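Local coordinates for protein 3-carboxy-cis,cis-muconate cycloisomerase (Acinetobacter calcoaceticus, PDB 1Q5N) that works as a cycloisomerase of the fumarase/aspartase superfamily, a largely helical enzyme assembled from four chains around long helical bundles, at residues 110-115 with 229-234; 118-123 with 219-224. All coordinates share one frame; numbering follows the deposited sequence.

Contact 1 of 2, residues 110-115 with 229-234; sequences SQDILD and TWHGER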
loop_
_atom_site.group_PDB
_atom_site.type_symbol
_atom_site.label_atom_id
_atom_site.label_comp_id
_atom_site.label_asym_id
_atom_site.label_seq_id
_atom_site.Cartn_x
_atom_site.Cartn_y
_atom_site.Cartn_z
ATOM N N SER A 110 6.142 -28.594 9.235
ATOM C CA SER A 110 5.799 -27.377 9.998
ATOM C C SER A 110 4.623 -26.576 9.464
ATOM O O SER A 110 3.731 -26.177 10.224
ATOM C CB SER A 110 6.983 -26.432 10.058
ATOM O OG SER A 110 8.053 -27.081 10.690
ATOM N N GLN A 111 4.633 -26.329 8.156
ATOM C CA GLN A 111 3.573 -25.544 7.556
ATOM C C GLN A 111 2.166 -26.218 7.684
ATOM O O GLN A 111 1.151 -25.515 7.735
ATOM C CB GLN A 111 3.924 -25.199 6.079
ATOM C CG GLN A 111 2.885 -24.252 5.468
ATOM C CD GLN A 111 3.283 -23.597 4.149
ATOM O OE1 GLN A 111 4.351 -23.911 3.560
ATOM N NE2 GLN A 111 2.398 -22.689 3.649
ATOM N N ASP A 112 2.091 -27.547 7.729
ATOM C CA ASP A 112 0.780 -28.173 7.873
ATOM C C ASP A 112 0.163 -27.726 9.210
ATOM O O ASP A 112 -0.990 -27.325 9.266
ATOM C CB ASP A 112 0.873 -29.700 7.891
ATOM C CG ASP A 112 1.440 -30.271 6.606
ATOM O OD1 ASP A 112 1.109 -29.744 5.511
ATOM O OD2 ASP A 112 2.217 -31.261 6.694
ATOM N N ILE A 113 0.944 -27.793 10.281
ATOM C CA ILE A 113 0.441 -27.438 11.589
ATOM C C ILE A 113 0.173 -25.907 11.697
ATOM O O ILE A 113 -0.808 -25.484 12.283
ATOM C CB ILE A 113 1.466 -27.866 12.677
ATOM C CG1 ILE A 113 1.728 -29.371 12.597
ATOM C CG2 ILE A 113 0.975 -27.454 14.057
ATOM C CD1 ILE A 113 0.490 -30.252 12.627
ATOM N N LEU A 114 1.062 -25.092 11.142
ATOM C CA LEU A 114 0.898 -23.640 11.195
ATOM C C LEU A 114 -0.314 -23.184 10.373
ATOM O O LEU A 114 -1.125 -22.418 10.887
ATOM C CB LEU A 114 2.190 -22.955 10.722
ATOM C CG LEU A 114 3.332 -23.215 11.736
ATOM C CD1 LEU A 114 4.630 -22.787 11.162
ATOM C CD2 LEU A 114 3.081 -22.485 13.053
ATOM N N ASP A 115 -0.457 -23.666 9.128
ATOM C CA ASP A 115 -1.615 -23.283 8.312
ATOM C C ASP A 115 -2.943 -23.819 8.897
ATOM O O ASP A 115 -3.997 -23.144 8.818
ATOM C CB ASP A 115 -1.514 -23.804 6.874
ATOM C CG ASP A 115 -0.556 -23.015 6.023
ATOM O OD1 ASP A 115 -0.010 -21.984 6.488
ATOM O OD2 ASP A 115 -0.356 -23.446 4.872
ATOM N N THR A 229 -2.400 -30.107 -2.036
ATOM C CA THR A 229 -1.760 -29.321 -1.003
ATOM C C THR A 229 -1.690 -27.814 -1.419
ATOM O O THR A 229 -1.519 -27.499 -2.594
ATOM C CB THR A 229 -0.351 -29.861 -0.767
ATOM O OG1 THR A 229 -0.454 -31.256 -0.448
ATOM C CG2 THR A 229 0.350 -29.105 0.403
ATOM N N TRP A 230 -1.863 -26.892 -0.473
ATOM C CA TRP A 230 -1.773 -25.465 -0.860
ATOM C C TRP A 230 -0.774 -24.658 -0.005
ATOM O O TRP A 230 -1.062 -23.569 0.456
ATOM C CB TRP A 230 -3.153 -24.793 -0.884
ATOM C CG TRP A 230 -3.930 -25.033 0.344
ATOM C CD1 TRP A 230 -4.504 -26.223 0.725
ATOM C CD2 TRP A 230 -4.128 -24.126 1.429
ATOM N NE1 TRP A 230 -5.032 -26.111 1.985
ATOM C CE2 TRP A 230 -4.818 -24.842 2.449
ATOM C CE3 TRP A 230 -3.788 -22.787 1.645
ATOM C CZ2 TRP A 230 -5.173 -24.261 3.683
ATOM C CZ3 TRP A 230 -4.131 -22.195 2.858
ATOM C CH2 TRP A 230 -4.826 -22.940 3.872
ATOM N N HIS A 231 0.406 -25.232 0.199
ATOM C CA HIS A 231 1.483 -24.571 0.917
ATOM C C HIS A 231 1.904 -23.310 0.161
ATOM O O HIS A 231 2.195 -22.280 0.756
ATOM C CB HIS A 231 2.674 -25.523 1.010
ATOM C CG HIS A 231 2.488 -26.615 2.025
ATOM N ND1 HIS A 231 3.153 -27.821 1.964
ATOM C CD2 HIS A 231 1.685 -26.686 3.116
ATOM C CE1 HIS A 231 2.761 -28.589 2.961
ATOM N NE2 HIS A 231 1.869 -27.923 3.677
ATOM N N GLY A 232 1.927 -23.400 -1.159
ATOM C CA GLY A 232 2.355 -22.276 -1.972
ATOM C C GLY A 232 1.276 -21.456 -2.638
ATOM O O GLY A 232 1.594 -20.375 -3.101
ATOM N N GLU A 233 0.022 -21.941 -2.680
ATOM C CA GLU A 233 -1.077 -21.223 -3.346
ATOM C C GLU A 233 -1.893 -20.581 -2.206
ATOM O O GLU A 233 -2.569 -21.270 -1.422
ATOM C CB GLU A 233 -1.902 -22.218 -4.188
ATOM C CG GLU A 233 -1.131 -22.809 -5.427
ATOM C CD GLU A 233 0.122 -23.630 -5.021
ATOM O OE1 GLU A 233 -0.007 -24.557 -4.183
ATOM O OE2 GLU A 233 1.241 -23.338 -5.524
ATOM N N ARG A 234 -1.870 -19.261 -2.124
ATOM C CA ARG A 234 -2.481 -18.639 -0.953
ATOM C C ARG A 234 -3.755 -17.838 -1.109
ATOM O O ARG A 234 -4.101 -17.044 -0.223
ATOM C CB ARG A 234 -1.410 -17.747 -0.255
ATOM C CG ARG A 234 -0.004 -18.345 -0.218
ATOM C CD ARG A 234 0.055 -19.605 0.664
ATOM N NE ARG A 234 -0.083 -19.290 2.100
ATOM C CZ ARG A 234 -0.310 -20.209 3.047
ATOM N NH1 ARG A 234 -0.441 -21.503 2.727
ATOM N NH2 ARG A 234 -0.387 -19.857 4.317
#
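Gln111 runs past one face of the His231 ring where the start of helix 110-146, a long helix of the superfamily's helical core, meets the loop that leads into helix 235-261; alongside runs a His-carboxylate hydrogen bond from His231 to Asp112. Packing is tightest at the histidine. Gln111 CB lies over that face, CG sits 3.6 Å from His231 CD2, and the amide is displaced toward His231 CB, its plane 26° from the ring's. The methyl CG2 of Thr229 sits over the centre of the other ring face. With CG anti to the backbone N (chi1 -174°) and the chain extended beyond it, Gln111 carries its amide to the loop backbone, where NE2 donates to His231 O over 2.9 Å, on a carbonyl lone pair. At the ring edge His231 NE2 donates to Asp112 OD1 at 2.7 Å; OD1 lies in the ring plane, whereas NE2 meets the carboxylate from above. Gly197 N also donates to Asp112 OD1, while Gly198 N binds OD2.

One turn further along the helix, Asp115 takes an end-on, two-nitrogen grip from Arg234, the N-cap residue of helix 235-261: NH1 reaches OD2 at 2.9 Å and NH2 reaches OD1 at 3.1 Å. Glu327 pairs with the same NH2, Gln195 donates to Asp115 OD2, and Arg319 binds Gln111 OE1. The looser side faces Trp230, whose CZ3 stays 4.5 Å from Asp115 OD2 over one indole face. All six touching residues are buried, and the partners found for these charges are protein groups. Arg234 NH1 is tied to Trp230 O at 3.1 Å, which helps fix the rotation of the guanidinium. On the opposite face of the carboxylate from NH1, Gln111 NE2 donates to Asp115 OD2 at 3.1 Å.

Contact 2 of 2, residues 118-123 with 219-224; sequences CILQCR and KQLKLG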
loop_
_atom_site.group_PDB
_atom_site.type_symbol
_atom_site.label_atom_id
_atom_site.label_comp_id
_atom_site.label_asym_id
_atom_site.label_seq_id
_atom_site.Cartn_x
_atom_site.Cartn_y
_atom_site.Cartn_z
ATOM N N CYS A 118 -3.789 -21.677 11.760
ATOM C CA CYS A 118 -4.258 -20.407 11.224
ATOM C C CYS A 118 -5.742 -20.514 10.796
ATOM O O CYS A 118 -6.549 -19.645 11.148
ATOM C CB CYS A 118 -3.406 -19.974 10.024
ATOM S SG CYS A 118 -3.950 -18.408 9.267
ATOM N N ILE A 119 -6.098 -21.555 10.033
ATOM C CA ILE A 119 -7.492 -21.738 9.629
ATOM C C ILE A 119 -8.442 -21.974 10.839
ATOM O O ILE A 119 -9.614 -21.533 10.827
ATOM C CB ILE A 119 -7.621 -22.888 8.639
ATOM C CG1 ILE A 119 -6.937 -22.479 7.317
ATOM C CG2 ILE A 119 -9.088 -23.244 8.435
ATOM C CD1 ILE A 119 -7.484 -21.191 6.711
ATOM N N LEU A 120 -7.940 -22.643 11.880
ATOM C CA LEU A 120 -8.779 -22.842 13.058
ATOM C C LEU A 120 -9.022 -21.477 13.700
ATOM O O LEU A 120 -10.147 -21.186 14.123
ATOM C CB LEU A 120 -8.135 -23.802 14.073
ATOM C CG LEU A 120 -8.053 -25.280 13.607
ATOM C CD1 LEU A 120 -7.355 -26.125 14.653
ATOM C CD2 LEU A 120 -9.451 -25.812 13.335
ATOM N N GLN A 121 -7.979 -20.639 13.769
ATOM C CA GLN A 121 -8.141 -19.311 14.319
ATOM C C GLN A 121 -9.143 -18.508 13.459
ATOM O O GLN A 121 -10.037 -17.863 13.992
ATOM C CB GLN A 121 -6.797 -18.578 14.366
ATOM C CG GLN A 121 -5.839 -19.038 15.464
ATOM C CD GLN A 121 -4.481 -18.346 15.338
ATOM O OE1 GLN A 121 -3.883 -18.370 14.267
ATOM N NE2 GLN A 121 -3.994 -17.723 16.424
ATOM N N CYS A 122 -8.988 -18.551 12.140
ATOM C CA CYS A 122 -9.869 -17.833 11.245
ATOM C C CYS A 122 -11.313 -18.305 11.413
ATOM O O CYS A 122 -12.259 -17.506 11.294
ATOM C CB CYS A 122 -9.441 -18.041 9.778
ATOM S SG CYS A 122 -7.891 -17.189 9.305
ATOM N N ARG A 123 -11.498 -19.608 11.649
ATOM C CA ARG A 123 -12.851 -20.083 11.807
ATOM C C ARG A 123 -13.492 -19.430 13.018
ATOM O O ARG A 123 -14.626 -18.956 12.952
ATOM C CB ARG A 123 -12.910 -21.606 11.956
ATOM C CG ARG A 123 -14.364 -22.104 12.062
ATOM C CD ARG A 123 -14.461 -23.637 12.011
ATOM N NE ARG A 123 -13.664 -24.317 13.041
ATOM C CZ ARG A 123 -13.442 -25.640 13.063
ATOM N NH1 ARG A 123 -13.956 -26.437 12.109
ATOM N NH2 ARG A 123 -12.713 -26.165 14.044
ATOM N N LYS A 219 -11.897 -34.330 8.609
ATOM C CA LYS A 219 -13.105 -34.702 9.355
ATOM C C LYS A 219 -12.976 -34.498 10.850
ATOM O O LYS A 219 -13.868 -33.948 11.471
ATOM C CB LYS A 219 -13.441 -36.138 9.044
ATOM C CG LYS A 219 -14.814 -36.564 9.429
ATOM C CD LYS A 219 -15.168 -37.809 8.616
ATOM C CE LYS A 219 -15.144 -37.473 7.101
ATOM N NZ LYS A 219 -15.280 -38.696 6.234
ATOM N N GLN A 220 -11.862 -34.911 11.436
ATOM C CA GLN A 220 -11.647 -34.726 12.873
ATOM C C GLN A 220 -11.745 -33.270 13.305
ATOM O O GLN A 220 -12.099 -32.975 14.436
ATOM C CB GLN A 220 -10.245 -35.186 13.303
ATOM C CG GLN A 220 -10.005 -36.667 13.429
ATOM C CD GLN A 220 -11.041 -37.356 14.289
ATOM O OE1 GLN A 220 -11.703 -38.291 13.828
ATOM N NE2 GLN A 220 -11.207 -36.890 15.527
ATOM N N LEU A 221 -11.353 -32.363 12.420
ATOM C CA LEU A 221 -11.342 -30.952 12.750
ATOM C C LEU A 221 -12.565 -30.260 12.201
ATOM O O LEU A 221 -12.774 -29.088 12.438
ATOM C CB LEU A 221 -10.076 -30.306 12.168
ATOM C CG LEU A 221 -8.737 -30.739 12.734
ATOM C CD1 LEU A 221 -7.648 -30.278 11.801
ATOM C CD2 LEU A 221 -8.547 -30.162 14.140
ATOM N N LYS A 222 -13.349 -31.007 11.440
ATOM C CA LYS A 222 -14.551 -30.475 10.821
ATOM C C LYS A 222 -14.220 -29.334 9.848
ATOM O O LYS A 222 -14.901 -28.314 9.826
ATOM C CB LYS A 222 -15.538 -29.990 11.900
ATOM C CG LYS A 222 -16.142 -31.117 12.759
ATOM C CD LYS A 222 -16.739 -30.541 14.047
ATOM C CE LYS A 222 -17.528 -31.591 14.868
ATOM N NZ LYS A 222 -18.035 -31.014 16.184
ATOM N N LEU A 223 -13.171 -29.519 9.051
ATOM C CA LEU A 223 -12.759 -28.543 8.054
ATOM C C LEU A 223 -12.959 -29.206 6.723
ATOM O O LEU A 223 -13.111 -30.436 6.658
ATOM C CB LEU A 223 -11.266 -28.204 8.207
ATOM C CG LEU A 223 -10.991 -27.358 9.446
ATOM C CD1 LEU A 223 -9.491 -27.169 9.670
ATOM C CD2 LEU A 223 -11.731 -26.015 9.278
ATOM N N GLY A 224 -12.969 -28.404 5.661
ATOM C CA GLY A 224 -13.049 -28.976 4.331
ATOM C C GLY A 224 -11.709 -29.652 3.956
ATOM O O GLY A 224 -10.666 -29.499 4.599
#
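Arg123 reaches across from helix 110-146 to the C-terminal end of helix 210-221, which closes in a Schellman motif, and binds its last turn. NH1 donates to Leu221 O at 2.9 Å in a fairly straight bond (157°), with the oxygen close to the guanidinium plane; NH2 adds a weak bond to the same oxygen. The chain leaves with CG anti to the backbone N and bends at chi3 (56°), turning the guanidinium edge toward that carbonyl.

Under this polar grip, the fork of Leu223 fits against the helix: CD1 touches Leu120 CD2 at 3.9 Å, the two side chains crossing at about a right angle, and CD2 lies 3.9 Å from Ile119 CG2 and 3.6 Å from Arg123 NH1. Leu221 CD2 approaches Leu120 CD1 more loosely, at 4.2 Å.

Further out, helix 23-43 adds Tyr29 against Leu120 and Ala36 against Leu221, while Gly224 is backbone-bonded to Leu192 and Ala194. The turn itself depends on the positive phi of Lys222, whose N donates to Lys219 O at 3.0 Å.

Both contacts draw on helix 110-146, contact 1 at its first turns and contact 2 about two turns later, and their centres lie 13 Å apart on the same side of the chain's centre. Along the chain contact 2 is nested within contact 1: 118-123 follows 110-115, and 219-224 precedes 229-234. One helix thus holds successive parts of the connection between helices 210-221 and 235-261: its first turns hold the approach to 235-261 and the turns after them the end of 210-221, so the connection runs back along it. The two meet directly where Trp230 CH2 packs 4.1 Å from Ile119 CG1. Contact 1 is wholly buried and mostly polar, contact 2 partly buried and mostly apolar.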